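Local coordinates for protein Lpg2148(MvcA) (Legionella pneumophila subsp. pneumophila str. Philadelphia 1, PDB 6K11) that probably acts as a ubiquitin-directed deamidase whose deubiquitinating activity helps the bacterium regulate the host ubiquitin-conjugating enzyme UBE2N, at residues P4-M15 and P336-Q347. Sequence-based numbering, arbitrary orientation.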
ATOM      1  N   PRO A   4      17.435   1.101 -25.879  1.00 45.87           N
ATOM      2  CA  PRO A   4      17.302  -0.067 -24.994  1.00 44.02           C
ATOM      3  C   PRO A   4      16.430   0.214 -23.779  1.00 42.74           C
ATOM      4  O   PRO A   4      15.654  -0.656 -23.359  1.00 39.45           O
ATOM      5  CB  PRO A   4      18.753  -0.369 -24.596  1.00 44.91           C
ATOM      6  CG  PRO A   4      19.570   0.173 -25.742  1.00 49.36           C
ATOM      7  CD  PRO A   4      18.840   1.402 -26.203  1.00 49.59           C
ATOM      8  N   GLY A   5      16.539   1.414 -23.210  1.00 43.25           N
ATOM      9  CA  GLY A   5      15.711   1.765 -22.065  1.00 41.79           C
ATOM     10  C   GLY A   5      14.226   1.710 -22.372  1.00 39.53           C
ATOM     11  O   GLY A   5      13.435   1.259 -21.543  1.00 38.88           O
ATOM     12  N   PHE A   6      13.829   2.148 -23.570  1.00 38.24           N
ATOM     13  CA  PHE A   6      12.420   2.055 -23.939  1.00 40.33           C
ATOM     14  C   PHE A   6      11.989   0.613 -24.179  1.00 42.17           C
ATOM     15  O   PHE A   6      10.828   0.263 -23.924  1.00 32.82           O
ATOM     16  CB  PHE A   6      12.115   2.890 -25.179  1.00 41.81           C
ATOM     17  CG  PHE A   6      10.678   2.803 -25.595  1.00 45.58           C
ATOM     18  CD1 PHE A   6       9.728   3.626 -25.014  1.00 42.58           C
ATOM     19  CD2 PHE A   6      10.262   1.858 -26.527  1.00 44.45           C
ATOM     20  CE1 PHE A   6       8.405   3.531 -25.382  1.00 41.88           C
ATOM     21  CE2 PHE A   6       8.934   1.754 -26.890  1.00 44.64           C
ATOM     22  CZ  PHE A   6       8.009   2.598 -26.323  1.00 46.07           C
ATOM     23  N   MET A   7      12.898  -0.230 -24.680  1.00 37.46           N
ATOM     24  CA  MET A   7      12.574  -1.641 -24.871  1.00 37.45           C
ATOM     25  C   MET A   7      12.181  -2.299 -23.550  1.00 36.51           C
ATOM     26  O   MET A   7      11.327  -3.196 -23.526  1.00 34.00           O
ATOM     27  CB  MET A   7      13.763  -2.378 -25.504  1.00 38.60           C
ATOM     28  CG  MET A   7      14.015  -2.071 -26.979  1.00 47.38           C
ATOM     29  SD  MET A   7      12.689  -2.600 -28.096  1.00 63.27           S
ATOM     30  CE  MET A   7      11.720  -1.131 -28.273  1.00 49.05           C
ATOM     31  N   VAL A   8      12.808  -1.873 -22.447  1.00 35.37           N
ATOM     32  CA  VAL A   8      12.425  -2.345 -21.115  1.00 33.83           C
ATOM     33  C   VAL A   8      10.952  -2.055 -20.854  1.00 35.12           C
ATOM     34  O   VAL A   8      10.208  -2.920 -20.380  1.00 32.82           O
ATOM     35  CB  VAL A   8      13.316  -1.696 -20.041  1.00 35.13           C
ATOM     36  CG1 VAL A   8      12.775  -1.968 -18.624  1.00 34.93           C
ATOM     37  CG2 VAL A   8      14.767  -2.170 -20.170  1.00 34.48           C
ATOM     38  N   HIS A   9      10.510  -0.825 -21.143  1.00 33.04           N
ATOM     39  CA  HIS A   9       9.104  -0.492 -20.909  1.00 32.84           C
ATOM     40  C   HIS A   9       8.188  -1.311 -21.814  1.00 34.07           C
ATOM     41  O   HIS A   9       7.161  -1.842 -21.368  1.00 30.98           O
ATOM     42  CB  HIS A   9       8.859   1.005 -21.122  1.00 34.03           C
ATOM     43  CG  HIS A   9       7.409   1.350 -21.305  1.00 33.68           C
ATOM     44  ND1 HIS A   9       6.519   1.412 -20.247  1.00 30.47           N
ATOM     45  CD2 HIS A   9       6.686   1.616 -22.421  1.00 35.39           C
ATOM     46  CE1 HIS A   9       5.315   1.707 -20.707  1.00 31.35           C
ATOM     47  NE2 HIS A   9       5.390   1.847 -22.019  1.00 30.90           N
ATOM     48  N   LYS A  10       8.535  -1.413 -23.104  1.00 29.45           N
ATOM     49  CA  LYS A  10       7.673  -2.124 -24.041  1.00 32.38           C
ATOM     50  C   LYS A  10       7.516  -3.583 -23.634  1.00 31.24           C
ATOM     51  O   LYS A  10       6.416  -4.147 -23.709  1.00 33.62           O
ATOM     52  CB  LYS A  10       8.256  -2.011 -25.454  1.00 37.38           C
ATOM     53  CG  LYS A  10       7.561  -2.833 -26.514  1.00 42.08           C
ATOM     54  CD  LYS A  10       8.127  -2.440 -27.887  1.00 48.26           C
ATOM     55  CE  LYS A  10       7.365  -3.087 -29.033  1.00 49.44           C
ATOM     56  NZ  LYS A  10       8.118  -2.892 -30.314  1.00 51.92           N
ATOM     57  N   LYS A  11       8.602  -4.205 -23.200  1.00 30.72           N
ATOM     58  CA  LYS A  11       8.579  -5.627 -22.875  1.00 31.73           C
ATOM     59  C   LYS A  11       7.888  -5.879 -21.545  1.00 31.15           C
ATOM     60  O   LYS A  11       7.111  -6.830 -21.422  1.00 30.13           O
ATOM     61  CB  LYS A  11      10.010  -6.174 -22.860  1.00 34.25           C
ATOM     62  CG  LYS A  11      10.207  -7.529 -22.214  1.00 35.87           C
ATOM     63  CD  LYS A  11      11.498  -8.182 -22.747  1.00 43.10           C
ATOM     64  CE  LYS A  11      11.541  -9.687 -22.450  1.00 44.04           C
ATOM     65  NZ  LYS A  11      12.009 -10.520 -23.573  1.00 44.72           N
ATOM     66  N   LEU A  12       8.168  -5.044 -20.538  1.00 30.18           N
ATOM     67  CA  LEU A  12       7.482  -5.185 -19.263  1.00 30.61           C
ATOM     68  C   LEU A  12       5.973  -5.042 -19.452  1.00 30.71           C
ATOM     69  O   LEU A  12       5.181  -5.849 -18.925  1.00 29.55           O
ATOM     70  CB  LEU A  12       8.023  -4.154 -18.261  1.00 27.73           C
ATOM     71  CG  LEU A  12       7.178  -4.008 -16.985  1.00 30.85           C
ATOM     72  CD1 LEU A  12       7.308  -5.251 -16.115  1.00 30.41           C
ATOM     73  CD2 LEU A  12       7.512  -2.745 -16.186  1.00 34.59           C
ATOM     74  N   LYS A  13       5.556  -4.043 -20.235  1.00 27.61           N
ATOM     75  CA  LYS A  13       4.130  -3.838 -20.459  1.00 28.82           C
ATOM     76  C   LYS A  13       3.521  -5.002 -21.236  1.00 32.63           C
ATOM     77  O   LYS A  13       2.468  -5.535 -20.859  1.00 28.76           O
ATOM     78  CB  LYS A  13       3.890  -2.510 -21.187  1.00 29.00           C
ATOM     79  CG  LYS A  13       2.454  -2.342 -21.674  1.00 28.40           C
ATOM     80  CD  LYS A  13       2.147  -0.903 -22.036  1.00 32.31           C
ATOM     81  CE  LYS A  13       0.686  -0.745 -22.435  1.00 33.62           C
ATOM     82  NZ  LYS A  13       0.324   0.676 -22.645  1.00 34.33           N
ATOM     83  N   SER A  14       4.179  -5.427 -22.326  1.00 29.92           N
ATOM     84  CA  SER A  14       3.620  -6.504 -23.136  1.00 30.87           C
ATOM     85  C   SER A  14       3.505  -7.801 -22.334  1.00 30.29           C
ATOM     86  O   SER A  14       2.484  -8.503 -22.405  1.00 30.69           O
ATOM     87  CB  SER A  14       4.474  -6.698 -24.396  1.00 36.13           C
ATOM     88  OG  SER A  14       3.948  -7.748 -25.187  1.00 41.94           O
ATOM     89  N   MET A  15       4.524  -8.112 -21.539  1.00 30.06           N
ATOM     90  CA  MET A  15       4.542  -9.353 -20.763  1.00 30.89           C
ATOM     91  C   MET A  15       3.509  -9.336 -19.639  1.00 28.90           C
ATOM     92  O   MET A  15       2.846 -10.348 -19.376  1.00 29.44           O
ATOM     93  CB  MET A  15       5.943  -9.588 -20.174  1.00 28.21           C
ATOM     94  CG  MET A  15       7.033 -10.070 -21.186  1.00 31.01           C
ATOM     95  SD  MET A  15       8.639 -10.380 -20.382  1.00 26.48           S
ATOM     96  CE  MET A  15       8.177 -11.670 -19.232  1.00 27.77           C
ATOM     97  N   PRO A 336      19.491  -0.850 -18.492  1.00 39.69           N
ATOM     98  CA  PRO A 336      18.522  -1.542 -19.358  1.00 41.78           C
ATOM     99  C   PRO A 336      18.945  -2.932 -19.773  1.00 44.07           C
ATOM    100  O   PRO A 336      18.072  -3.782 -19.989  1.00 40.04           O
ATOM    101  CB  PRO A 336      18.412  -0.614 -20.576  1.00 41.80           C
ATOM    102  CG  PRO A 336      18.836   0.706 -20.091  1.00 45.11           C
ATOM    103  CD  PRO A 336      19.912   0.439 -19.066  1.00 40.32           C
ATOM    104  N   GLU A 337      20.251  -3.201 -19.908  1.00 43.23           N
ATOM    105  CA  GLU A 337      20.683  -4.539 -20.311  1.00 42.99           C
ATOM    106  C   GLU A 337      20.324  -5.562 -19.254  1.00 37.83           C
ATOM    107  O   GLU A 337      19.900  -6.677 -19.574  1.00 38.25           O
ATOM    108  CB  GLU A 337      22.192  -4.577 -20.576  1.00 45.07           C
ATOM    109  CG  GLU A 337      22.703  -3.587 -21.616  1.00 50.88           C
ATOM    110  CD  GLU A 337      21.971  -3.606 -22.963  1.00 64.06           C
ATOM    111  OE1 GLU A 337      22.233  -2.656 -23.755  1.00 71.97           O
ATOM    112  OE2 GLU A 337      21.197  -4.549 -23.268  1.00 58.83           O
ATOM    113  N   LEU A 338      20.523  -5.205 -17.986  1.00 36.82           N
ATOM    114  CA  LEU A 338      20.183  -6.100 -16.890  1.00 38.66           C
ATOM    115  C   LEU A 338      18.670  -6.300 -16.790  1.00 38.07           C
ATOM    116  O   LEU A 338      18.203  -7.430 -16.606  1.00 36.47           O
ATOM    117  CB  LEU A 338      20.743  -5.546 -15.581  1.00 42.01           C
ATOM    118  CG  LEU A 338      20.391  -6.274 -14.289  1.00 43.08           C
ATOM    119  CD1 LEU A 338      20.698  -7.769 -14.400  1.00 46.23           C
ATOM    120  CD2 LEU A 338      21.161  -5.655 -13.141  1.00 48.34           C
ATOM    121  N   ALA A 339      17.895  -5.213 -16.910  1.00 38.01           N
ATOM    122  CA  ALA A 339      16.433  -5.316 -16.847  1.00 37.64           C
ATOM    123  C   ALA A 339      15.889  -6.208 -17.963  1.00 34.81           C
ATOM    124  O   ALA A 339      15.036  -7.071 -17.721  1.00 33.98           O
ATOM    125  CB  ALA A 339      15.805  -3.919 -16.913  1.00 36.12           C
ATOM    126  N   LEU A 340      16.377  -6.020 -19.195  1.00 32.27           N
ATOM    127  CA  LEU A 340      15.946  -6.858 -20.315  1.00 32.42           C
ATOM    128  C   LEU A 340      16.337  -8.316 -20.118  1.00 34.10           C
ATOM    129  O   LEU A 340      15.623  -9.216 -20.577  1.00 33.96           O
ATOM    130  CB  LEU A 340      16.535  -6.335 -21.630  1.00 35.23           C
ATOM    131  CG  LEU A 340      15.987  -5.008 -22.169  1.00 36.01           C
ATOM    132  CD1 LEU A 340      16.925  -4.408 -23.228  1.00 39.21           C
ATOM    133  CD2 LEU A 340      14.575  -5.195 -22.719  1.00 37.25           C
ATOM    134  N   LYS A 341      17.473  -8.571 -19.467  1.00 35.93           N
ATOM    135  CA  LYS A 341      17.858  -9.942 -19.141  1.00 33.36           C
ATOM    136  C   LYS A 341      16.948 -10.549 -18.081  1.00 33.96           C
ATOM    137  O   LYS A 341      16.576 -11.725 -18.174  1.00 34.26           O
ATOM    138  CB  LYS A 341      19.302  -9.982 -18.656  1.00 40.02           C
ATOM    139  CG  LYS A 341      19.767 -11.396 -18.408  1.00 44.21           C
ATOM    140  CD  LYS A 341      21.220 -11.590 -18.788  1.00 54.99           C
ATOM    141  CE  LYS A 341      21.673 -12.998 -18.436  1.00 62.16           C
ATOM    142  NZ  LYS A 341      22.777 -12.968 -17.445  1.00 63.18           N
ATOM    143  N   ASN A 342      16.605  -9.775 -17.053  1.00 31.53           N
ATOM    144  CA  ASN A 342      15.631 -10.240 -16.064  1.00 34.56           C
ATOM    145  C   ASN A 342      14.284 -10.553 -16.708  1.00 31.83           C
ATOM    146  O   ASN A 342      13.642 -11.557 -16.377  1.00 33.36           O
ATOM    147  CB  ASN A 342      15.464  -9.184 -14.969  1.00 31.70           C
ATOM    148  CG  ASN A 342      16.686  -9.088 -14.075  1.00 42.55           C
ATOM    149  OD1 ASN A 342      17.488 -10.017 -14.021  1.00 37.85           O
ATOM    150  ND2 ASN A 342      16.832  -7.970 -13.370  1.00 37.60           N
ATOM    151  N   LEU A 343      13.826  -9.685 -17.602  1.00 32.08           N
ATOM    152  CA  LEU A 343      12.560  -9.918 -18.291  1.00 32.04           C
ATOM    153  C   LEU A 343      12.642 -11.148 -19.193  1.00 34.74           C
ATOM    154  O   LEU A 343      11.688 -11.934 -19.276  1.00 30.10           O
ATOM    155  CB  LEU A 343      12.174  -8.669 -19.088  1.00 31.35           C
ATOM    156  CG  LEU A 343      11.692  -7.492 -18.228  1.00 31.61           C
ATOM    157  CD1 LEU A 343      11.906  -6.168 -18.972  1.00 33.52           C
ATOM    158  CD2 LEU A 343      10.193  -7.663 -17.830  1.00 30.34           C
ATOM    159  N   GLN A 344      13.774 -11.340 -19.877  1.00 32.21           N
ATOM    160  CA  GLN A 344      13.907 -12.523 -20.721  1.00 32.54           C
ATOM    161  C   GLN A 344      13.957 -13.803 -19.891  1.00 31.62           C
ATOM    162  O   GLN A 344      13.426 -14.838 -20.314  1.00 32.10           O
ATOM    163  CB  GLN A 344      15.152 -12.423 -21.612  1.00 36.81           C
ATOM    164  CG  GLN A 344      15.254 -13.560 -22.632  1.00 42.39           C
ATOM    165  CD  GLN A 344      13.902 -13.910 -23.304  1.00 43.93           C
ATOM    166  OE1 GLN A 344      13.168 -13.025 -23.790  1.00 48.69           O
ATOM    167  NE2 GLN A 344      13.573 -15.203 -23.324  1.00 40.93           N
ATOM    168  N   GLU A 345      14.587 -13.764 -18.714  1.00 31.19           N
ATOM    169  CA  GLU A 345      14.581 -14.945 -17.852  1.00 32.87           C
ATOM    170  C   GLU A 345      13.183 -15.237 -17.319  1.00 31.29           C
ATOM    171  O   GLU A 345      12.805 -16.401 -17.172  1.00 34.49           O
ATOM    172  CB  GLU A 345      15.557 -14.776 -16.696  1.00 36.40           C
ATOM    173  CG  GLU A 345      17.014 -14.969 -17.121  1.00 43.00           C
ATOM    174  CD  GLU A 345      18.004 -14.435 -16.110  1.00 49.73           C
ATOM    175  OE1 GLU A 345      17.580 -13.861 -15.077  1.00 55.60           O
ATOM    176  OE2 GLU A 345      19.218 -14.579 -16.363  1.00 57.10           O
ATOM    177  N   THR A 346      12.392 -14.200 -17.051  1.00 33.17           N
ATOM    178  CA  THR A 346      10.997 -14.435 -16.685  1.00 30.58           C
ATOM    179  C   THR A 346      10.225 -15.041 -17.851  1.00 28.68           C
ATOM    180  O   THR A 346       9.422 -15.960 -17.661  1.00 31.24           O
ATOM    181  CB  THR A 346      10.387 -13.121 -16.223  1.00 31.28           C
ATOM    182  OG1 THR A 346      11.155 -12.647 -15.115  1.00 31.98           O
ATOM    183  CG2 THR A 346       8.932 -13.314 -15.799  1.00 30.70           C
ATOM    184  N   GLN A 347      10.480 -14.553 -19.076  1.00 29.08           N
ATOM    185  CA  GLN A 347       9.821 -15.098 -20.257  1.00 30.06           C
ATOM    186  C   GLN A 347      10.151 -16.573 -20.448  1.00 32.09           C
ATOM    187  O   GLN A 347       9.284 -17.361 -20.851  1.00 31.83           O
ATOM    188  CB  GLN A 347      10.207 -14.284 -21.500  1.00 30.54           C
ATOM    189  CG  GLN A 347       9.534 -14.760 -22.797  1.00 33.61           C
ATOM    190  CD  GLN A 347       8.039 -14.437 -22.829  1.00 37.11           C
ATOM    191  OE1 GLN A 347       7.648 -13.268 -22.827  1.00 33.42           O
ATOM    192  NE2 GLN A 347       7.202 -15.473 -22.845  1.00 32.30           N
TER
HETATM  193  O   HOH W   1       8.791 -11.264 -23.818  1.00 48.30           O
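A parallel pair of helices, 4-15 at the N-terminus and 336-347 just after strand 325-333, packs knobs into holes, with Val8, Leu340 and Leu343 as the knobs. The axes come within 8.9 Å and diverge by 25°, tightest at the start, where the Pro336 ring lies against the Gly5 backbone, its CG 3.8 Å from Gly5 CA. Val8 sends CG2 between Pro336, Ala339 and Leu340, 3.7 Å from Leu340 CG; this branch stands beside the backbone N, and the methyl of Ala339 is short enough for it to pack directly on. Leu340 in turn enters among Pro4, Met7, Val8 and Lys11. As the helices part, longer side chains bridge them. Leu343 enters the hole formed by Val8, Lys11, Leu12 and Met15, its CD2 4.0 Å from Met15 SD. The Lys11 chain runs antiparallel alongside it, with CE 3.6 Å from Leu343 CB. A bend at chi4 (137°) turns its ammonium to Gln344, where NZ donates to OE1 at 2.8 Å, tilted 21° from the carbonyl plane. Met15 folds its flexible end against the second helix, CE 3.9 Å from Thr346 CG2. From helix 71-83, Leu82 packs on Val8, and Leu81 on Leu12 and Thr346. The seam is thus mainly hydrophobic, with the lysine's methylene chain extending it to a polar margin where the amide oxygen of Gln344 takes a hydrogen bond from its charged end.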